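Local coordinates for protein 6-aminohexanoate-cyclic-dimer hydrolase (Arthrobacter sp., PDB 3A2Q) that hydrolyses one amide bond of the cyclic dimer of 6-aminohexanoate, a nylon-6 by-product, to give the linear dimer, at residues L291-N296 against A467-G472. The protein carries 1 engineered substitution. Residues are numbered along the deposited sequence; the frame is centred on the assembly and turned at random.
Sequences LGHDVN and AAQLEG
Q469 reaches from helix 460-473 to the turn that leads into strand 294-297 and meets it at two points, L291 and H293. Its CB packs against a leucine methyl, with CD1 of L291 3.7 Å from CB of Q469. From there CG turns anti to the carbonyl carbon (chi1 -54°) and the chain runs on extended, which carries the amide past the leucine to the imidazole of H293. CD of Q469 lies at the edge of that ring and in its plane, 3.8 Å from NE2 of H293. At the tip, OE1 of Q469 accepts a hydrogen bond from NE2 of H293 at 2.8 Å. The bond is nearly straight, 172° at the hydrogen; OE1 lies in the ring plane and offers a lone pair, while the amide itself is turned 50° from the ring. CD1 of L291 is also 4.0 Å from OE1 of Q469, so the methyl lies beside the acceptor oxygen.

The other ring nitrogen, ND1 of H293, is bonded to the backbone N of L258, so the buried imidazole is held at both nitrogens and its rotation is fixed. A phenylalanine in place of H293 would probably leave OE1 of Q469 without this donor and the N-H of L258 without its acceptor.

G292, with positive phi, ends helix 275-290 in a Schellman motif and swings the chain into strand 294-297, the outermost of the sheet within this chain, which pairs in parallel with strand 259-262. H293 rests on L288 and V260, and L470 packs on L288 and on strand 435-442. The contact thus joins helix 460-473 to the turn between helix 275-290 and strand 294-297, away from the substrate pocket of this amidase fold.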
ATOM      1  N   LEU A 291     -13.446  -5.819  24.319  1.00 39.52           N
ATOM      2  CA  LEU A 291     -14.365  -6.535  23.442  1.00 41.00           C
ATOM      3  C   LEU A 291     -14.427  -8.023  23.770  1.00 40.77           C
ATOM      4  O   LEU A 291     -15.200  -8.769  23.167  1.00 41.04           O
ATOM      5  CB  LEU A 291     -13.956  -6.337  21.979  1.00 42.53           C
ATOM      6  CG  LEU A 291     -14.153  -4.918  21.438  1.00 47.30           C
ATOM      7  CD1 LEU A 291     -13.518  -4.786  20.064  1.00 46.17           C
ATOM      8  CD2 LEU A 291     -15.638  -4.606  21.378  1.00 46.48           C
ATOM      9  N   GLY A 292     -13.599  -8.455  24.717  1.00 40.97           N
ATOM     10  CA  GLY A 292     -13.608  -9.849  25.120  1.00 41.27           C
ATOM     11  C   GLY A 292     -12.477 -10.735  24.630  1.00 41.20           C
ATOM     12  O   GLY A 292     -12.401 -11.900  25.018  1.00 40.33           O
ATOM     13  N   HIS A 293     -11.600 -10.210  23.782  1.00 38.71           N
ATOM     14  CA  HIS A 293     -10.499 -11.021  23.278  1.00 35.52           C
ATOM     15  C   HIS A 293      -9.478 -11.307  24.372  1.00 35.16           C
ATOM     16  O   HIS A 293      -9.443 -10.628  25.401  1.00 35.03           O
ATOM     17  CB  HIS A 293      -9.816 -10.316  22.103  1.00 32.14           C
ATOM     18  CG  HIS A 293     -10.705 -10.141  20.912  1.00 28.79           C
ATOM     19  ND1 HIS A 293     -11.063 -11.185  20.089  1.00 28.77           N
ATOM     20  CD2 HIS A 293     -11.328  -9.044  20.421  1.00 26.76           C
ATOM     21  CE1 HIS A 293     -11.868 -10.741  19.142  1.00 29.69           C
ATOM     22  NE2 HIS A 293     -12.045  -9.444  19.319  1.00 30.89           N
ATOM     23  N   ASP A 294      -8.658 -12.329  24.151  1.00 31.64           N
ATOM     24  CA  ASP A 294      -7.625 -12.693  25.106  1.00 33.85           C
ATOM     25  C   ASP A 294      -6.356 -11.972  24.665  1.00 33.55           C
ATOM     26  O   ASP A 294      -5.536 -12.521  23.926  1.00 29.97           O
ATOM     27  CB  ASP A 294      -7.422 -14.210  25.106  1.00 35.97           C
ATOM     28  CG  ASP A 294      -6.332 -14.656  26.055  1.00 42.24           C
ATOM     29  OD1 ASP A 294      -6.008 -13.909  27.003  1.00 46.39           O
ATOM     30  OD2 ASP A 294      -5.803 -15.771  25.858  1.00 50.01           O
ATOM     31  N   VAL A 295      -6.213 -10.733  25.126  1.00 33.96           N
ATOM     32  CA  VAL A 295      -5.076  -9.892  24.765  1.00 33.07           C
ATOM     33  C   VAL A 295      -3.891 -10.028  25.719  1.00 33.37           C
ATOM     34  O   VAL A 295      -4.043  -9.930  26.934  1.00 36.35           O
ATOM     35  CB  VAL A 295      -5.517  -8.419  24.693  1.00 29.09           C
ATOM     36  CG1 VAL A 295      -4.378  -7.555  24.165  1.00 33.87           C
ATOM     37  CG2 VAL A 295      -6.739  -8.300  23.802  1.00 24.82           C
ATOM     38  N   ASN A 296      -2.708 -10.234  25.151  1.00 30.78           N
ATOM     39  CA  ASN A 296      -1.492 -10.421  25.934  1.00 33.39           C
ATOM     40  C   ASN A 296      -0.291  -9.755  25.275  1.00 32.55           C
ATOM     41  O   ASN A 296      -0.282  -9.539  24.067  1.00 30.49           O
ATOM     42  CB  ASN A 296      -1.189 -11.916  26.057  1.00 35.33           C
ATOM     43  CG  ASN A 296      -2.329 -12.694  26.668  1.00 40.30           C
ATOM     44  OD1 ASN A 296      -2.540 -12.652  27.876  1.00 43.35           O
ATOM     45  ND2 ASN A 296      -3.081 -13.404  25.831  1.00 42.38           N
ATOM     46  N   ALA A 467     -11.074  -5.869  12.409  1.00 23.72           N
ATOM     47  CA  ALA A 467     -10.871  -4.492  11.989  1.00 25.70           C
ATOM     48  C   ALA A 467     -12.212  -3.772  12.129  1.00 29.17           C
ATOM     49  O   ALA A 467     -12.270  -2.614  12.537  1.00 27.35           O
ATOM     50  CB  ALA A 467     -10.392  -4.445  10.542  1.00 27.37           C
ATOM     51  N   ALA A 468     -13.292  -4.469  11.792  1.00 29.60           N
ATOM     52  CA  ALA A 468     -14.624  -3.884  11.890  1.00 31.54           C
ATOM     53  C   ALA A 468     -14.956  -3.561  13.345  1.00 31.11           C
ATOM     54  O   ALA A 468     -15.576  -2.536  13.629  1.00 31.44           O
ATOM     55  CB  ALA A 468     -15.665  -4.840  11.312  1.00 33.33           C
ATOM     56  N   GLN A 469     -14.541  -4.430  14.265  1.00 30.86           N
ATOM     57  CA  GLN A 469     -14.804  -4.201  15.686  1.00 30.99           C
ATOM     58  C   GLN A 469     -14.054  -2.963  16.181  1.00 30.46           C
ATOM     59  O   GLN A 469     -14.586  -2.173  16.958  1.00 27.29           O
ATOM     60  CB  GLN A 469     -14.377  -5.415  16.519  1.00 30.06           C
ATOM     61  CG  GLN A 469     -14.989  -6.735  16.069  1.00 30.05           C
ATOM     62  CD  GLN A 469     -14.649  -7.880  16.998  1.00 35.29           C
ATOM     63  OE1 GLN A 469     -13.553  -7.945  17.549  1.00 34.58           O
ATOM     64  NE2 GLN A 469     -15.588  -8.802  17.167  1.00 40.56           N
ATOM     65  N   LEU A 470     -12.815  -2.798  15.732  1.00 30.63           N
ATOM     66  CA  LEU A 470     -12.016  -1.648  16.142  1.00 31.02           C
ATOM     67  C   LEU A 470     -12.556  -0.360  15.539  1.00 29.60           C
ATOM     68  O   LEU A 470     -12.476   0.704  16.146  1.00 32.34           O
ATOM     69  CB  LEU A 470     -10.554  -1.844  15.741  1.00 24.97           C
ATOM     70  CG  LEU A 470      -9.756  -2.772  16.658  1.00 29.71           C
ATOM     71  CD1 LEU A 470      -8.367  -3.001  16.078  1.00 32.73           C
ATOM     72  CD2 LEU A 470      -9.672  -2.156  18.053  1.00 27.96           C
ATOM     73  N   GLU A 471     -13.100  -0.468  14.334  1.00 29.61           N
ATOM     74  CA  GLU A 471     -13.682   0.671  13.641  1.00 30.40           C
ATOM     75  C   GLU A 471     -14.880   1.170  14.451  1.00 34.51           C
ATOM     76  O   GLU A 471     -15.177   2.366  14.477  1.00 33.49           O
ATOM     77  CB  GLU A 471     -14.127   0.232  12.247  1.00 27.55           C
ATOM     78  CG  GLU A 471     -14.754   1.308  11.390  1.00 33.20           C
ATOM     79  CD  GLU A 471     -15.131   0.777  10.022  1.00 35.83           C
ATOM     80  OE1 GLU A 471     -15.840  -0.253   9.964  1.00 34.01           O
ATOM     81  OE2 GLU A 471     -14.719   1.376   9.006  1.00 31.01           O
ATOM     82  N   GLY A 472     -15.557   0.243  15.121  1.00 32.12           N
ATOM     83  CA  GLY A 472     -16.714   0.606  15.919  1.00 34.29           C
ATOM     84  C   GLY A 472     -16.357   1.081  17.314  1.00 34.47           C
ATOM     85  O   GLY A 472     -17.066   1.902  17.898  1.00 36.90           O
TER